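Local coordinates for secreted protein (Kutzneria albida DSM 43870, PDB 5M6Q) that probably catalyses acyl transfer from protein glutamine side chains to amines, as a microbial transglutaminase that cross-links proteins, at residues Pro2-Leu7 / Asp181-Trp186; Tyr21-Glu26 / Glu37-Leu41; Pro90-Glu94 / Val109-Ser115; Phe131-Gln135 / His145-Arg149. All blocks are in the same frame, centred on the assembly; numbering follows the deposited sequence.

Overall arrangement
A single chain built round an antiparallel sheet can fix its loops and helices by quite different chemistry, and these four contacts illustrate it. Interactions 1 and 2 adjoin: L3 and W186 of the first pack on Y21, A24 and W25 of the second, so that helix 18-28 lies between the N-terminal segment and helix 35-41. Interactions 3 and 4 stand apart, with centres about 28 Å from each other, and interaction 4 is across the chain's centre from both 1 and 2. Interaction 4 is buried and largely aromatic; the other three are partly buried, joining apolar contacts to water bridges in 1, a peripheral salt bridge in 2 and a tyrosine hydrogen bond in 3.

Interaction 1: Pro2-Leu7 / Asp181-Trp186; sequences PLAPPL and DTNTWW
T182 lies against the proline-rich segment 2-7, its methyl CG2 3.4 Å from A4 O and 3.7 Å from P6 N. Segment 2-7 is extended, mostly with polyproline-like angles, but L3 breaks the run with helical values (-60/-42). The CA atoms of P2 and D181 are 6.1 Å apart, those of P6 and T182 5.1 Å. At one end P2 CB meets D181 CB at 4.0 Å; at the other, L7, in rotamer mt, brings CG to 3.9 Å from T184 CG2. T182 and T184 both take chi1 p, and their OG1 atoms share a hydrogen bond of 2.8 Å. Deeper in, the W186 indole (chi1 m, chi2 78°) receives A4 CB at its edge, 3.7 Å from CH2, while L3 CD2 approaches the same CH2 obliquely at 3.9 Å.

Direct polar bonds between the segments are absent, and two waters do the bridging. One accepts from L3 N (2.7 Å) and donates to D181 OD2 (3.0 Å); the other accepts from L7 N (2.8 Å) and donates to T182 O (3.3 Å). Elsewhere P5 O and P6 O are held by R14, and D179 receives the backbone N of D181 and T182. N183, with positive phi (61/44), and T184 both face D179, a G1 beta bulge. The N-terminal segment packs along the end of this beta hairpin of strands 174-179 and 184-188.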
# COMPACT_ATOMS: atom_id res chain seq x y z
N PRO A 2 0.40 3.59 -19.68
CA PRO A 2 -0.05 3.75 -18.29
C PRO A 2 -1.57 3.87 -18.13
O PRO A 2 -2.29 4.14 -19.10
CB PRO A 2 0.64 5.06 -17.86
CG PRO A 2 0.95 5.77 -19.15
CD PRO A 2 1.27 4.69 -20.12
N LEU A 3 -2.05 3.63 -16.92
CA LEU A 3 -3.48 3.68 -16.64
C LEU A 3 -4.01 5.08 -16.96
O LEU A 3 -5.09 5.23 -17.55
CB LEU A 3 -3.75 3.30 -15.18
CG LEU A 3 -5.22 3.16 -14.76
CD1 LEU A 3 -5.38 2.10 -13.68
CD2 LEU A 3 -5.75 4.48 -14.26
N ALA A 4 -3.24 6.08 -16.57
CA ALA A 4 -3.59 7.48 -16.76
C ALA A 4 -2.33 8.24 -17.11
O ALA A 4 -1.24 7.81 -16.78
CB ALA A 4 -4.23 8.06 -15.50
N PRO A 5 -2.48 9.39 -17.78
CA PRO A 5 -1.28 10.17 -18.04
C PRO A 5 -0.73 10.78 -16.75
O PRO A 5 -1.43 10.83 -15.74
CB PRO A 5 -1.76 11.27 -19.00
CG PRO A 5 -3.20 11.40 -18.71
CD PRO A 5 -3.69 10.02 -18.35
N PRO A 6 0.53 11.22 -16.77
CA PRO A 6 1.06 11.94 -15.61
C PRO A 6 0.33 13.26 -15.36
O PRO A 6 -0.47 13.73 -16.17
CB PRO A 6 2.52 12.18 -15.99
CG PRO A 6 2.58 12.05 -17.47
CD PRO A 6 1.53 11.04 -17.84
N LEU A 7 0.60 13.85 -14.20
CA LEU A 7 0.05 15.14 -13.86
C LEU A 7 0.76 16.24 -14.63
O LEU A 7 1.94 16.13 -14.94
CB LEU A 7 0.19 15.40 -12.36
CG LEU A 7 -0.57 14.44 -11.46
CD1 LEU A 7 -0.20 14.69 -10.01
CD2 LEU A 7 -2.06 14.63 -11.68
N ASP A 181 4.45 4.00 -12.93
CA ASP A 181 4.55 4.44 -14.31
C ASP A 181 4.62 5.96 -14.36
O ASP A 181 5.45 6.54 -15.08
CB ASP A 181 3.38 3.95 -15.15
CG ASP A 181 3.36 2.45 -15.31
OD1 ASP A 181 4.45 1.84 -15.30
OD2 ASP A 181 2.26 1.88 -15.48
N THR A 182 3.77 6.62 -13.58
CA THR A 182 3.68 8.07 -13.63
C THR A 182 4.18 8.75 -12.37
O THR A 182 4.16 9.96 -12.29
CB THR A 182 2.24 8.55 -13.88
OG1 THR A 182 1.38 8.07 -12.84
CG2 THR A 182 1.74 8.08 -15.23
N ASN A 183 4.61 7.96 -11.39
CA ASN A 183 5.08 8.51 -10.12
C ASN A 183 3.96 9.29 -9.43
O ASN A 183 4.19 10.39 -8.92
CB ASN A 183 6.30 9.42 -10.34
CG ASN A 183 7.05 9.68 -9.06
OD1 ASN A 183 7.22 8.77 -8.24
ND2 ASN A 183 7.49 10.93 -8.87
N THR A 184 2.75 8.73 -9.41
CA THR A 184 1.64 9.34 -8.68
C THR A 184 1.06 8.37 -7.68
O THR A 184 1.34 7.17 -7.71
CB THR A 184 0.51 9.81 -9.61
OG1 THR A 184 0.08 8.73 -10.45
CG2 THR A 184 0.98 10.96 -10.50
N TRP A 185 0.23 8.91 -6.80
CA TRP A 185 -0.32 8.18 -5.68
C TRP A 185 -1.84 8.23 -5.77
O TRP A 185 -2.43 9.31 -5.82
CB TRP A 185 0.20 8.79 -4.37
CG TRP A 185 1.67 8.52 -4.28
CD1 TRP A 185 2.67 9.22 -4.90
CD2 TRP A 185 2.30 7.42 -3.61
NE1 TRP A 185 3.89 8.64 -4.62
CE2 TRP A 185 3.69 7.54 -3.83
CE3 TRP A 185 1.83 6.36 -2.82
CZ2 TRP A 185 4.61 6.63 -3.29
CZ3 TRP A 185 2.74 5.47 -2.29
CH2 TRP A 185 4.12 5.60 -2.53
N TRP A 186 -2.45 7.05 -5.86
CA TRP A 186 -3.89 6.95 -6.09
C TRP A 186 -4.63 6.70 -4.80
O TRP A 186 -4.36 5.72 -4.09
CB TRP A 186 -4.17 5.84 -7.09
CG TRP A 186 -3.67 6.19 -8.45
CD1 TRP A 186 -2.38 6.12 -8.88
CD2 TRP A 186 -4.44 6.69 -9.55
NE1 TRP A 186 -2.30 6.54 -10.20
CE2 TRP A 186 -3.55 6.89 -10.63
CE3 TRP A 186 -5.79 7.00 -9.73
CZ2 TRP A 186 -3.97 7.38 -11.87
CZ3 TRP A 186 -6.21 7.47 -10.97
CH2 TRP A 186 -5.30 7.65 -12.02
O HOH W 1 -0.37 3.13 -14.81
O HOH W 2 2.85 12.92 -12.75

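Interaction 2: Tyr21-Glu26 / Glu37-Leu41; sequences YVEAWE and ERENL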
# COMPACT_ATOMS: atom_id res chain seq x y z
N TYR A 21 -12.50 6.34 -13.59
CA TYR A 21 -11.37 5.57 -13.10
C TYR A 21 -11.50 4.09 -13.47
O TYR A 21 -10.53 3.45 -13.89
CB TYR A 21 -11.22 5.72 -11.58
CG TYR A 21 -10.14 4.85 -11.02
CD1 TYR A 21 -8.80 5.12 -11.28
CD2 TYR A 21 -10.45 3.75 -10.23
CE1 TYR A 21 -7.80 4.31 -10.77
CE2 TYR A 21 -9.47 2.95 -9.72
CZ TYR A 21 -8.15 3.23 -9.98
OH TYR A 21 -7.19 2.39 -9.46
N VAL A 22 -12.70 3.55 -13.33
CA VAL A 22 -12.93 2.14 -13.62
C VAL A 22 -12.63 1.86 -15.10
O VAL A 22 -11.92 0.91 -15.42
CB VAL A 22 -14.35 1.71 -13.24
CG1 VAL A 22 -14.63 0.31 -13.75
CG2 VAL A 22 -14.50 1.73 -11.74
N GLU A 23 -13.14 2.71 -15.98
CA GLU A 23 -12.85 2.56 -17.41
C GLU A 23 -11.36 2.63 -17.70
O GLU A 23 -10.86 1.84 -18.47
CB GLU A 23 -13.59 3.61 -18.23
CG GLU A 23 -15.05 3.26 -18.47
CD GLU A 23 -15.83 4.36 -19.17
OE1 GLU A 23 -15.20 5.21 -19.84
OE2 GLU A 23 -17.08 4.36 -19.05
N ALA A 24 -10.65 3.56 -17.08
CA ALA A 24 -9.21 3.62 -17.30
C ALA A 24 -8.56 2.34 -16.76
O ALA A 24 -7.71 1.75 -17.42
CB ALA A 24 -8.61 4.84 -16.66
N TRP A 25 -9.00 1.92 -15.58
CA TRP A 25 -8.51 0.69 -14.97
C TRP A 25 -8.74 -0.52 -15.87
O TRP A 25 -7.87 -1.37 -16.03
CB TRP A 25 -9.20 0.49 -13.62
CG TRP A 25 -8.64 -0.61 -12.76
CD1 TRP A 25 -7.72 -0.48 -11.75
CD2 TRP A 25 -8.96 -2.00 -12.82
NE1 TRP A 25 -7.46 -1.70 -11.19
CE2 TRP A 25 -8.21 -2.65 -11.82
CE3 TRP A 25 -9.83 -2.76 -13.61
CZ2 TRP A 25 -8.28 -4.03 -11.60
CZ3 TRP A 25 -9.90 -4.13 -13.39
CH2 TRP A 25 -9.13 -4.76 -12.40
N GLU A 26 -9.92 -0.60 -16.47
CA GLU A 26 -10.24 -1.73 -17.33
C GLU A 26 -9.44 -1.72 -18.62
O GLU A 26 -9.06 -2.79 -19.11
CB GLU A 26 -11.74 -1.76 -17.63
CG GLU A 26 -12.57 -2.13 -16.42
CD GLU A 26 -14.06 -1.94 -16.63
OE1 GLU A 26 -14.44 -1.29 -17.63
OE2 GLU A 26 -14.85 -2.42 -15.80
N GLU A 37 -14.83 -6.78 -7.15
CA GLU A 37 -13.83 -5.73 -7.21
C GLU A 37 -14.48 -4.35 -7.06
O GLU A 37 -13.99 -3.51 -6.30
CB GLU A 37 -13.02 -5.81 -8.50
CG GLU A 37 -12.04 -6.99 -8.52
CD GLU A 37 -11.31 -7.14 -9.84
OE1 GLU A 37 -11.93 -6.95 -10.92
OE2 GLU A 37 -10.09 -7.44 -9.80
N ARG A 38 -15.60 -4.15 -7.75
CA ARG A 38 -16.36 -2.91 -7.63
C ARG A 38 -16.81 -2.69 -6.20
O ARG A 38 -16.80 -1.58 -5.71
CB ARG A 38 -17.57 -2.90 -8.56
CG ARG A 38 -17.23 -2.54 -9.98
CD ARG A 38 -18.45 -2.74 -10.86
NE ARG A 38 -18.12 -2.59 -12.27
CZ ARG A 38 -18.15 -1.43 -12.92
NH1 ARG A 38 -18.48 -0.31 -12.27
NH2 ARG A 38 -17.84 -1.39 -14.21
N GLU A 39 -17.20 -3.76 -5.53
CA GLU A 39 -17.64 -3.65 -4.15
C GLU A 39 -16.47 -3.26 -3.23
O GLU A 39 -16.65 -2.54 -2.24
CB GLU A 39 -18.26 -4.97 -3.70
CG GLU A 39 -18.89 -4.95 -2.32
CD GLU A 39 -19.73 -6.20 -2.05
OE1 GLU A 39 -19.91 -7.01 -2.99
OE2 GLU A 39 -20.20 -6.36 -0.91
N ASN A 40 -15.27 -3.73 -3.55
CA ASN A 40 -14.10 -3.40 -2.76
C ASN A 40 -13.69 -1.94 -3.02
O ASN A 40 -13.38 -1.20 -2.08
CB ASN A 40 -12.94 -4.35 -3.08
CG ASN A 40 -12.87 -5.55 -2.14
OD1 ASN A 40 -13.05 -5.42 -0.93
ND2 ASN A 40 -12.59 -6.71 -2.69
N LEU A 41 -13.71 -1.54 -4.28
CA LEU A 41 -13.43 -0.16 -4.66
C LEU A 41 -14.33 0.81 -3.90
O LEU A 41 -13.86 1.84 -3.42
CB LEU A 41 -13.60 0.02 -6.18
CG LEU A 41 -13.18 1.36 -6.77
CD1 LEU A 41 -11.70 1.65 -6.49
CD2 LEU A 41 -13.45 1.39 -8.28
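Helix segments 21-26 and 37-41 run in broadly opposed directions, their axes 12.8 Å apart at closest approach and their N-to-C directions 132° from each other. They belong to two consecutive helices, 18-28 and 35-41, joined by a short loop and splayed rather than strictly antiparallel. The backbones stay well apart, the nearest CA atoms being those of V22 and R38 at 8.6 Å, and side chains must span the gap.

The apolar centre is L41, which points toward helix 18-28. L41 CD2 lies 3.6 Å from V22 CG2, and L41 CD1 meets Y21 CE2 at 4.1 Å. One side chain thus reaches two successive residues. Y21 also rests on V48 and N52 of helix 47-53, W25 touches V51 and N40 touches V50, so both helices pack against this third one. W25 brings CH2 to 3.9 Å from E37 OE1, although the polar ends of both are engaged elsewhere: W25 NE1 with N52, and E37 with R31 and the backbone of T34.

Toward the outside the chemistry becomes ionic. R38, extended through chi2 and chi3, lays its guanidinium so that V22 CG1 sits over one face, 3.7 Å from R38 NH2. E26 also accepts from the backbone N of M33 in the connecting loop, and across the helices it completes a salt bridge in which its OE2 lies 3.5 Å from R38 NH2.

Interaction 3: Pro90-Glu94 / Val109-Ser115; sequences PAQYE and VVKALPS
The principal bump in this contact is the ring of Y93, which projects from helix segment 90-94 into a hollow formed by V109, V110 and L113. Segment 90-94 is helical, with E94 N hydrogen-bonded to P90 O at 3.1 Å; segment 109-115 begins as a weakly bonded helix over about 109-112, then turns extended at L113 (-72/126). Two close CA pairs set the register, P90 with S115 and E94 with V110, each 5.9 Å apart.

Y93 takes chi1 t and chi2 -89°. L113 covers one face of the Y93 ring, L113 CB lying 3.9 Å from the centroid and 24° off the normal, a CH-pi contact. At the ring edge, Y93 CE1 is 3.9 Å from V110 CA. The tip is fixed by a hydrogen bond from Y93 OH to V109 O, 2.7 Å. This buried tyrosine docks the start of helix 90-99 onto the short helix 109-112; L80 and I83 of helix 70-84 and F221 of strand 214-223 also touch Y93, tying this helical corner to the sheet.

L113 (chi1 t, chi2 p) fills the gap between P90 and the Y93 ring, its CD2 3.8 Å from P90 CA and 4.1 Å from P90 CB. Beyond, the P90 ring abuts S115, P90 CG to S115 CB 4.2 Å. At the other margin E94 CG lies 3.8 Å from V110 CG2.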
# COMPACT_ATOMS: atom_id res chain seq x y z
N PRO A 90 7.26 -21.81 -2.11
CA PRO A 90 7.33 -21.15 -0.80
C PRO A 90 8.60 -21.48 -0.01
O PRO A 90 9.17 -20.56 0.58
CB PRO A 90 6.09 -21.68 -0.09
CG PRO A 90 5.10 -21.88 -1.21
CD PRO A 90 5.91 -22.33 -2.40
N ALA A 91 9.04 -22.73 -0.00
CA ALA A 91 10.25 -23.09 0.76
C ALA A 91 11.51 -22.43 0.17
O ALA A 91 12.43 -22.03 0.91
CB ALA A 91 10.41 -24.62 0.82
N GLN A 92 11.56 -22.32 -1.15
CA GLN A 92 12.71 -21.70 -1.82
C GLN A 92 12.74 -20.21 -1.56
O GLN A 92 13.80 -19.59 -1.50
CB GLN A 92 12.69 -21.98 -3.32
CG GLN A 92 13.16 -23.38 -3.69
CD GLN A 92 12.93 -23.68 -5.16
OE1 GLN A 92 11.95 -23.23 -5.75
NE2 GLN A 92 13.85 -24.44 -5.75
N TYR A 93 11.56 -19.62 -1.43
CA TYR A 93 11.43 -18.20 -1.13
C TYR A 93 11.98 -17.92 0.28
O TYR A 93 12.72 -16.95 0.50
CB TYR A 93 9.96 -17.79 -1.28
CG TYR A 93 9.58 -16.44 -0.69
CD1 TYR A 93 9.18 -16.33 0.64
CD2 TYR A 93 9.61 -15.29 -1.47
CE1 TYR A 93 8.83 -15.11 1.17
CE2 TYR A 93 9.25 -14.07 -0.94
CZ TYR A 93 8.87 -13.98 0.38
OH TYR A 93 8.51 -12.78 0.92
N GLU A 94 11.65 -18.78 1.23
CA GLU A 94 12.10 -18.59 2.60
C GLU A 94 13.62 -18.66 2.65
O GLU A 94 14.26 -17.84 3.31
CB GLU A 94 11.48 -19.64 3.53
CG GLU A 94 11.83 -19.44 4.98
CD GLU A 94 11.02 -20.34 5.92
OE1 GLU A 94 10.01 -20.93 5.49
OE2 GLU A 94 11.42 -20.45 7.10
N VAL A 109 8.79 -11.08 6.49
CA VAL A 109 9.01 -11.26 5.06
C VAL A 109 8.46 -12.60 4.59
O VAL A 109 7.87 -12.69 3.51
CB VAL A 109 10.51 -11.14 4.71
CG1 VAL A 109 10.71 -11.30 3.21
CG2 VAL A 109 11.05 -9.80 5.21
N VAL A 110 8.63 -13.64 5.40
CA VAL A 110 8.13 -14.95 5.02
C VAL A 110 6.61 -14.95 4.99
O VAL A 110 5.99 -15.43 4.05
CB VAL A 110 8.68 -16.06 5.96
CG1 VAL A 110 8.09 -17.41 5.57
CG2 VAL A 110 10.20 -16.10 5.91
N LYS A 111 6.01 -14.37 6.01
CA LYS A 111 4.56 -14.24 6.10
C LYS A 111 3.96 -13.46 4.91
O LYS A 111 2.80 -13.68 4.53
CB LYS A 111 4.19 -13.56 7.42
CG LYS A 111 2.72 -13.64 7.80
CD LYS A 111 2.26 -12.42 8.61
CE LYS A 111 2.79 -12.44 10.04
NZ LYS A 111 2.16 -11.38 10.90
N ALA A 112 4.75 -12.56 4.32
CA ALA A 112 4.25 -11.67 3.27
C ALA A 112 3.90 -12.42 1.99
O ALA A 112 3.04 -11.99 1.24
CB ALA A 112 5.26 -10.58 2.97
N LEU A 113 4.55 -13.56 1.76
CA LEU A 113 4.24 -14.37 0.59
C LEU A 113 2.89 -15.09 0.71
O LEU A 113 2.65 -15.80 1.68
CB LEU A 113 5.33 -15.40 0.35
CG LEU A 113 5.21 -16.28 -0.89
CD1 LEU A 113 5.72 -15.54 -2.12
CD2 LEU A 113 5.98 -17.58 -0.68
N PRO A 114 2.01 -14.91 -0.29
CA PRO A 114 0.82 -15.78 -0.32
C PRO A 114 1.13 -17.14 -0.94
O PRO A 114 1.24 -17.25 -2.15
CB PRO A 114 -0.16 -14.99 -1.18
CG PRO A 114 0.71 -14.15 -2.08
CD PRO A 114 1.94 -13.82 -1.28
N SER A 115 1.26 -18.17 -0.10
CA SER A 115 1.62 -19.53 -0.55
C SER A 115 0.77 -20.12 -1.67
O SER A 115 1.27 -20.88 -2.49
CB SER A 115 1.59 -20.49 0.64
OG SER A 115 2.39 -19.98 1.69

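Interaction 4: Phe131-Gln135 / His145-Arg149; sequences FYSWQ and HTTYR
Aromatic packing comes first. F131 (chi1 p, chi2 -79°) and Y148 (chi1 m, chi2 -70°) both point across the contact and form an edge-to-face pair: the edge of F131 meets the face of Y148, with centroids 5.1 Å apart, planes at 90° and F131 CE2 3.8 Å from Y148 CD2. A looser, oblique pair joins W134 and H145, whose closest atoms are W134 CE3 and H145 CE1 at 4.4 Å.

Other close approaches crowd round Y148. S133 O lies at its ring edge, 3.3 Å from Y148 CE2, and Q135 CG comes to 3.2 Å from Y148 OH, a hydroxyl hydrogen-bonded to T161.

Polar links across the segments are sparse. H145 ND1 gives a weak hydrogen bond to S133 OG at 3.5 Å, where the CA atoms of these residues stand 6.3 Å apart; S133 OG is also hydrogen-bonded to D213. Within the segments, Q135 NE2 donates to Y132 O (2.7 Å), and also to R165 O outside them, while R149 NH1 donates to H145 O (3.3 Å).

The backbone supplies the curvature. W134 (-82/74) centres an inverse gamma turn, and T146 to R149 form a type I beta turn, closed by R149 N to T146 O at 3.3 Å. The contact sets the loop that leaves strand 122-131 against the end of helix 141-146, beside E214 and V216 of strand 214-223, which touch F131.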
# COMPACT_ATOMS: atom_id res chain seq x y z
N PHE A 131 -2.02 7.29 9.07
CA PHE A 131 -2.84 6.87 10.19
C PHE A 131 -2.52 7.67 11.45
O PHE A 131 -1.65 8.55 11.44
CB PHE A 131 -2.67 5.36 10.44
CG PHE A 131 -1.26 4.94 10.80
CD1 PHE A 131 -0.29 4.80 9.81
CD2 PHE A 131 -0.92 4.66 12.12
CE1 PHE A 131 1.00 4.39 10.13
CE2 PHE A 131 0.38 4.25 12.45
CZ PHE A 131 1.34 4.11 11.46
N TYR A 132 -3.24 7.38 12.52
CA TYR A 132 -3.09 8.07 13.79
C TYR A 132 -2.35 7.16 14.77
O TYR A 132 -2.63 5.97 14.86
CB TYR A 132 -4.47 8.46 14.33
CG TYR A 132 -4.50 9.25 15.61
CD1 TYR A 132 -3.76 10.41 15.77
CD2 TYR A 132 -5.31 8.85 16.66
CE1 TYR A 132 -3.82 11.14 16.95
CE2 TYR A 132 -5.39 9.57 17.83
CZ TYR A 132 -4.65 10.71 17.98
OH TYR A 132 -4.74 11.39 19.17
N SER A 133 -1.40 7.73 15.49
CA SER A 133 -0.49 6.96 16.33
C SER A 133 -1.14 6.45 17.60
O SER A 133 -0.76 5.40 18.11
CB SER A 133 0.73 7.79 16.70
OG SER A 133 0.34 8.93 17.44
N TRP A 134 -2.12 7.18 18.11
CA TRP A 134 -2.71 6.86 19.40
C TRP A 134 -3.77 5.76 19.26
O TRP A 134 -4.96 6.02 19.36
CB TRP A 134 -3.33 8.12 20.02
CG TRP A 134 -3.10 8.24 21.50
CD1 TRP A 134 -3.30 7.27 22.43
CD2 TRP A 134 -2.64 9.39 22.21
NE1 TRP A 134 -2.99 7.74 23.68
CE2 TRP A 134 -2.58 9.04 23.57
CE3 TRP A 134 -2.27 10.68 21.82
CZ2 TRP A 134 -2.18 9.94 24.56
CZ3 TRP A 134 -1.87 11.58 22.81
CH2 TRP A 134 -1.82 11.20 24.16
N GLN A 135 -3.32 4.53 19.05
CA GLN A 135 -4.21 3.45 18.63
C GLN A 135 -4.98 2.84 19.79
O GLN A 135 -5.95 2.11 19.60
CB GLN A 135 -3.40 2.37 17.90
CG GLN A 135 -3.11 2.73 16.44
CD GLN A 135 -4.38 2.95 15.64
OE1 GLN A 135 -5.16 2.02 15.42
NE2 GLN A 135 -4.60 4.18 15.21
N HIS A 145 3.59 8.06 20.67
CA HIS A 145 4.49 8.74 19.76
C HIS A 145 5.80 8.01 19.50
O HIS A 145 6.61 8.48 18.71
CB HIS A 145 4.78 10.14 20.27
CG HIS A 145 3.58 11.03 20.25
ND1 HIS A 145 2.42 10.70 19.58
CD2 HIS A 145 3.35 12.24 20.82
CE1 HIS A 145 1.52 11.66 19.74
NE2 HIS A 145 2.06 12.60 20.49
N THR A 146 6.02 6.86 20.14
CA THR A 146 7.22 6.10 19.84
C THR A 146 6.91 4.72 19.27
O THR A 146 7.80 4.06 18.75
CB THR A 146 8.11 5.90 21.08
OG1 THR A 146 7.38 5.16 22.07
CG2 THR A 146 8.52 7.24 21.66
N THR A 147 5.66 4.28 19.37
CA THR A 147 5.31 2.92 18.95
C THR A 147 5.58 2.71 17.46
O THR A 147 6.03 1.64 17.06
CB THR A 147 3.82 2.59 19.26
OG1 THR A 147 3.64 2.49 20.68
CG2 THR A 147 3.40 1.27 18.63
N TYR A 148 5.35 3.72 16.63
CA TYR A 148 5.48 3.50 15.19
C TYR A 148 6.74 4.14 14.64
O TYR A 148 6.83 4.44 13.46
CB TYR A 148 4.23 3.99 14.47
CG TYR A 148 3.01 3.27 14.97
CD1 TYR A 148 2.82 1.92 14.68
CD2 TYR A 148 2.09 3.92 15.79
CE1 TYR A 148 1.72 1.25 15.16
CE2 TYR A 148 0.99 3.25 16.28
CZ TYR A 148 0.81 1.92 15.96
OH TYR A 148 -0.28 1.24 16.46
N ARG A 149 7.75 4.31 15.49
CA ARG A 149 9.02 4.84 15.00
C ARG A 149 9.75 3.77 14.19
O ARG A 149 9.80 2.60 14.58
CB ARG A 149 9.89 5.34 16.16
CG ARG A 149 9.26 6.51 16.95
CD ARG A 149 9.57 7.93 16.39
NE ARG A 149 9.15 8.15 14.99
CZ ARG A 149 7.88 8.24 14.59
NH1 ARG A 149 6.89 8.11 15.47
NH2 ARG A 149 7.60 8.44 13.31